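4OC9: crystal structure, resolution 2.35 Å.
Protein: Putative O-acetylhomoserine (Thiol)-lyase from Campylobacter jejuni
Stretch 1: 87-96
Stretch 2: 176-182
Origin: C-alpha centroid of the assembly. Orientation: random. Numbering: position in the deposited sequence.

Stretch 1 87-96: ACFYALINLA
Stretch 2, residues 176-182: IVSICDN

Residues 87-93 are helical, in a helix that begins earlier in the chain, and the second stretch runs against it as a β-strand through Ser178 to Asp181. The helical residues keep phi between -57° and -68°, with psi from -38° (Tyr90) to -55° (Phe89) until Ile93, where it relaxes to -19°. Successive i+4 to i hydrogen bonds hold the turns together: Ala91 N to Ala87 O (3.0 Å), Leu92 N to Cys88 O (3.1 Å) and Ile93 N to Phe89 O (3.0 Å), followed by a weak one from Asn94 N to Tyr90 O (3.1 Å). Leu92 O then accepts from both Leu95 N (2.9 Å, three residues on) and Ala96 N (2.7 Å, four residues on). Leu95 adopts phi/psi of -113°/-36°, and Ala96 is extended at -119°/146°. Val177 has phi/psi of -74°/128°; across Ser178 to Asp181 the strand has phi from -89° to -116° and psi from 106° to 134°.

The helix and strand axes are almost exactly antiparallel, at 176°, and approach to 10.2 Å. The register descends along the strand as it climbs the first stretch: Cys88 CA lies 8.0 Å from Asp181 CA, Ala91 CA 7.7 Å from Ile179 CA, and Leu95 CA 8.0 Å from Val177 CA. Steps of three and four residues in the first stretch thus match strand steps of two. Val177 and Ile179 direct their CA-to-CB bonds toward the helix, whereas that of Ser178 points away.

No hydrogen bond joins the two stretches; the contact is chiefly apolar and buries 242 Å² in total. Ile179 is its centre, with chi1 m and chi2 t. Its CD1 meets Ala91 CB at 3.9 Å, Leu92 CD2 at 3.7 Å and Leu95 CD1 at 3.9 Å, so one terminal methyl touches three residues of the first stretch. Ala91 points toward the strand with its single methyl, and Ile179 CD1 also lies 4.1 Å from Ala91 C. Leu92 (m, t) leaves the backbone sideways, but its end comes nearer the strand. Leu95, also m, t, points toward the strand and places CD1 3.6 Å from Val177 CG1, with Val177 in the t rotamer; the same methyl thereby bridges Val177 and Ile179.

At the other end the chemistry changes. Cys88 (m) and Asp181 (chi1 t, chi2 -35°) both start sideways, and Cys88 SG lies 3.9 Å from Asp181 OD2, a van der Waals approach. Asp181 OD1 is hydrogen-bonded to a residue adjoining one of the stretches.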

# COMPACT_ATOMS: atom_id res chain seq x y z
N ALA D 87 20.36 -3.91 8.92
CA ALA D 87 20.83 -2.90 9.87
C ALA D 87 22.07 -3.41 10.63
O ALA D 87 23.03 -2.65 10.83
CB ALA D 87 19.72 -2.54 10.86
N CYS D 88 22.04 -4.66 11.09
CA CYS D 88 23.20 -5.24 11.82
C CYS D 88 24.41 -5.31 10.86
O CYS D 88 25.49 -4.86 11.20
CB CYS D 88 22.86 -6.61 12.40
SG CYS D 88 21.61 -6.61 13.71
N PHE D 89 24.17 -5.80 9.64
CA PHE D 89 25.21 -5.90 8.60
C PHE D 89 25.84 -4.53 8.30
O PHE D 89 27.05 -4.36 8.38
CB PHE D 89 24.63 -6.63 7.40
CG PHE D 89 25.47 -6.54 6.19
CD1 PHE D 89 26.76 -7.01 6.19
CD2 PHE D 89 24.90 -6.12 4.98
CE1 PHE D 89 27.53 -6.96 5.03
CE2 PHE D 89 25.64 -6.08 3.82
CZ PHE D 89 26.97 -6.51 3.84
N TYR D 90 25.00 -3.56 7.96
CA TYR D 90 25.44 -2.19 7.67
C TYR D 90 26.20 -1.54 8.82
O TYR D 90 27.17 -0.84 8.58
CB TYR D 90 24.22 -1.35 7.26
CG TYR D 90 23.85 -1.45 5.80
CD1 TYR D 90 24.01 -2.64 5.10
CD2 TYR D 90 23.17 -0.42 5.17
CE1 TYR D 90 23.67 -2.75 3.77
CE2 TYR D 90 22.78 -0.53 3.84
CZ TYR D 90 23.03 -1.70 3.15
OH TYR D 90 22.65 -1.82 1.84
N ALA D 91 25.79 -1.80 10.05
CA ALA D 91 26.47 -1.22 11.21
C ALA D 91 27.90 -1.78 11.37
O ALA D 91 28.85 -1.03 11.61
CB ALA D 91 25.68 -1.42 12.47
N LEU D 92 28.04 -3.08 11.19
CA LEU D 92 29.33 -3.72 11.28
C LEU D 92 30.30 -3.33 10.14
O LEU D 92 31.44 -2.90 10.38
CB LEU D 92 29.14 -5.24 11.35
CG LEU D 92 28.40 -5.70 12.63
CD1 LEU D 92 27.97 -7.16 12.55
CD2 LEU D 92 29.26 -5.46 13.87
N ILE D 93 29.84 -3.45 8.90
CA ILE D 93 30.70 -3.11 7.75
C ILE D 93 31.01 -1.63 7.68
O ILE D 93 31.97 -1.26 7.03
CB ILE D 93 30.15 -3.57 6.38
CG1 ILE D 93 28.81 -2.86 6.08
CG2 ILE D 93 30.03 -5.09 6.36
CD1 ILE D 93 28.16 -3.28 4.78
N ASN D 94 30.23 -0.79 8.36
CA ASN D 94 30.53 0.63 8.29
C ASN D 94 31.71 0.91 9.20
O ASN D 94 32.29 2.00 9.18
CB ASN D 94 29.35 1.47 8.79
CG ASN D 94 29.45 2.92 8.35
OD1 ASN D 94 29.96 3.21 7.26
ND2 ASN D 94 28.86 3.81 9.11
N LEU D 95 32.04 -0.08 10.03
CA LEU D 95 33.14 -0.00 11.00
C LEU D 95 34.32 -0.93 10.71
O LEU D 95 35.46 -0.55 10.93
CB LEU D 95 32.61 -0.34 12.38
CG LEU D 95 31.54 0.60 12.94
CD1 LEU D 95 30.95 0.06 14.23
CD2 LEU D 95 32.10 2.00 13.13
N ALA D 96 34.03 -2.13 10.20
CA ALA D 96 35.07 -3.10 9.90
C ALA D 96 35.11 -3.48 8.43
O ALA D 96 34.08 -3.55 7.75
CB ALA D 96 34.86 -4.35 10.72
N ILE D 176 36.72 2.12 21.00
CA ILE D 176 36.00 1.25 20.08
C ILE D 176 34.50 1.59 20.10
O ILE D 176 33.91 1.87 21.15
CB ILE D 176 36.17 -0.23 20.45
CG1 ILE D 176 37.63 -0.62 20.38
CG2 ILE D 176 35.36 -1.10 19.50
CD1 ILE D 176 37.91 -2.05 20.81
N VAL D 177 33.89 1.56 18.92
CA VAL D 177 32.46 1.85 18.76
C VAL D 177 31.65 0.69 19.27
O VAL D 177 31.93 -0.48 18.91
CB VAL D 177 32.09 2.05 17.29
CG1 VAL D 177 30.58 2.13 17.14
CG2 VAL D 177 32.77 3.28 16.71
N SER D 178 30.70 0.98 20.16
CA SER D 178 29.83 -0.05 20.72
C SER D 178 28.48 -0.02 19.99
O SER D 178 27.90 1.06 19.79
CB SER D 178 29.57 0.17 22.20
OG SER D 178 28.89 1.40 22.43
N ILE D 179 28.01 -1.20 19.62
CA ILE D 179 26.72 -1.38 18.93
C ILE D 179 25.74 -2.19 19.77
O ILE D 179 26.02 -3.34 20.13
CB ILE D 179 26.86 -2.19 17.63
CG1 ILE D 179 27.80 -1.51 16.65
CG2 ILE D 179 25.49 -2.34 16.98
CD1 ILE D 179 28.13 -2.34 15.42
N CYS D 180 24.59 -1.59 20.10
CA CYS D 180 23.57 -2.26 20.88
C CYS D 180 22.29 -2.50 20.09
O CYS D 180 21.70 -1.56 19.61
CB CYS D 180 23.21 -1.43 22.12
SG CYS D 180 21.90 -2.15 23.16
N ASP D 181 21.86 -3.75 20.02
CA ASP D 181 20.64 -4.14 19.36
C ASP D 181 19.58 -4.04 20.47
O ASP D 181 19.51 -4.87 21.38
CB ASP D 181 20.78 -5.55 18.80
CG ASP D 181 19.54 -6.04 18.09
OD1 ASP D 181 18.40 -5.71 18.52
OD2 ASP D 181 19.70 -6.80 17.11
N ASN D 182 18.75 -3.00 20.39
CA ASN D 182 17.72 -2.73 21.43
C ASN D 182 16.32 -3.12 20.97
O ASN D 182 15.32 -2.61 21.47
CB ASN D 182 17.76 -1.22 21.72
CG ASN D 182 17.12 -0.85 23.03
OD1 ASN D 182 17.24 -1.58 23.99
ND2 ASN D 182 16.51 0.33 23.10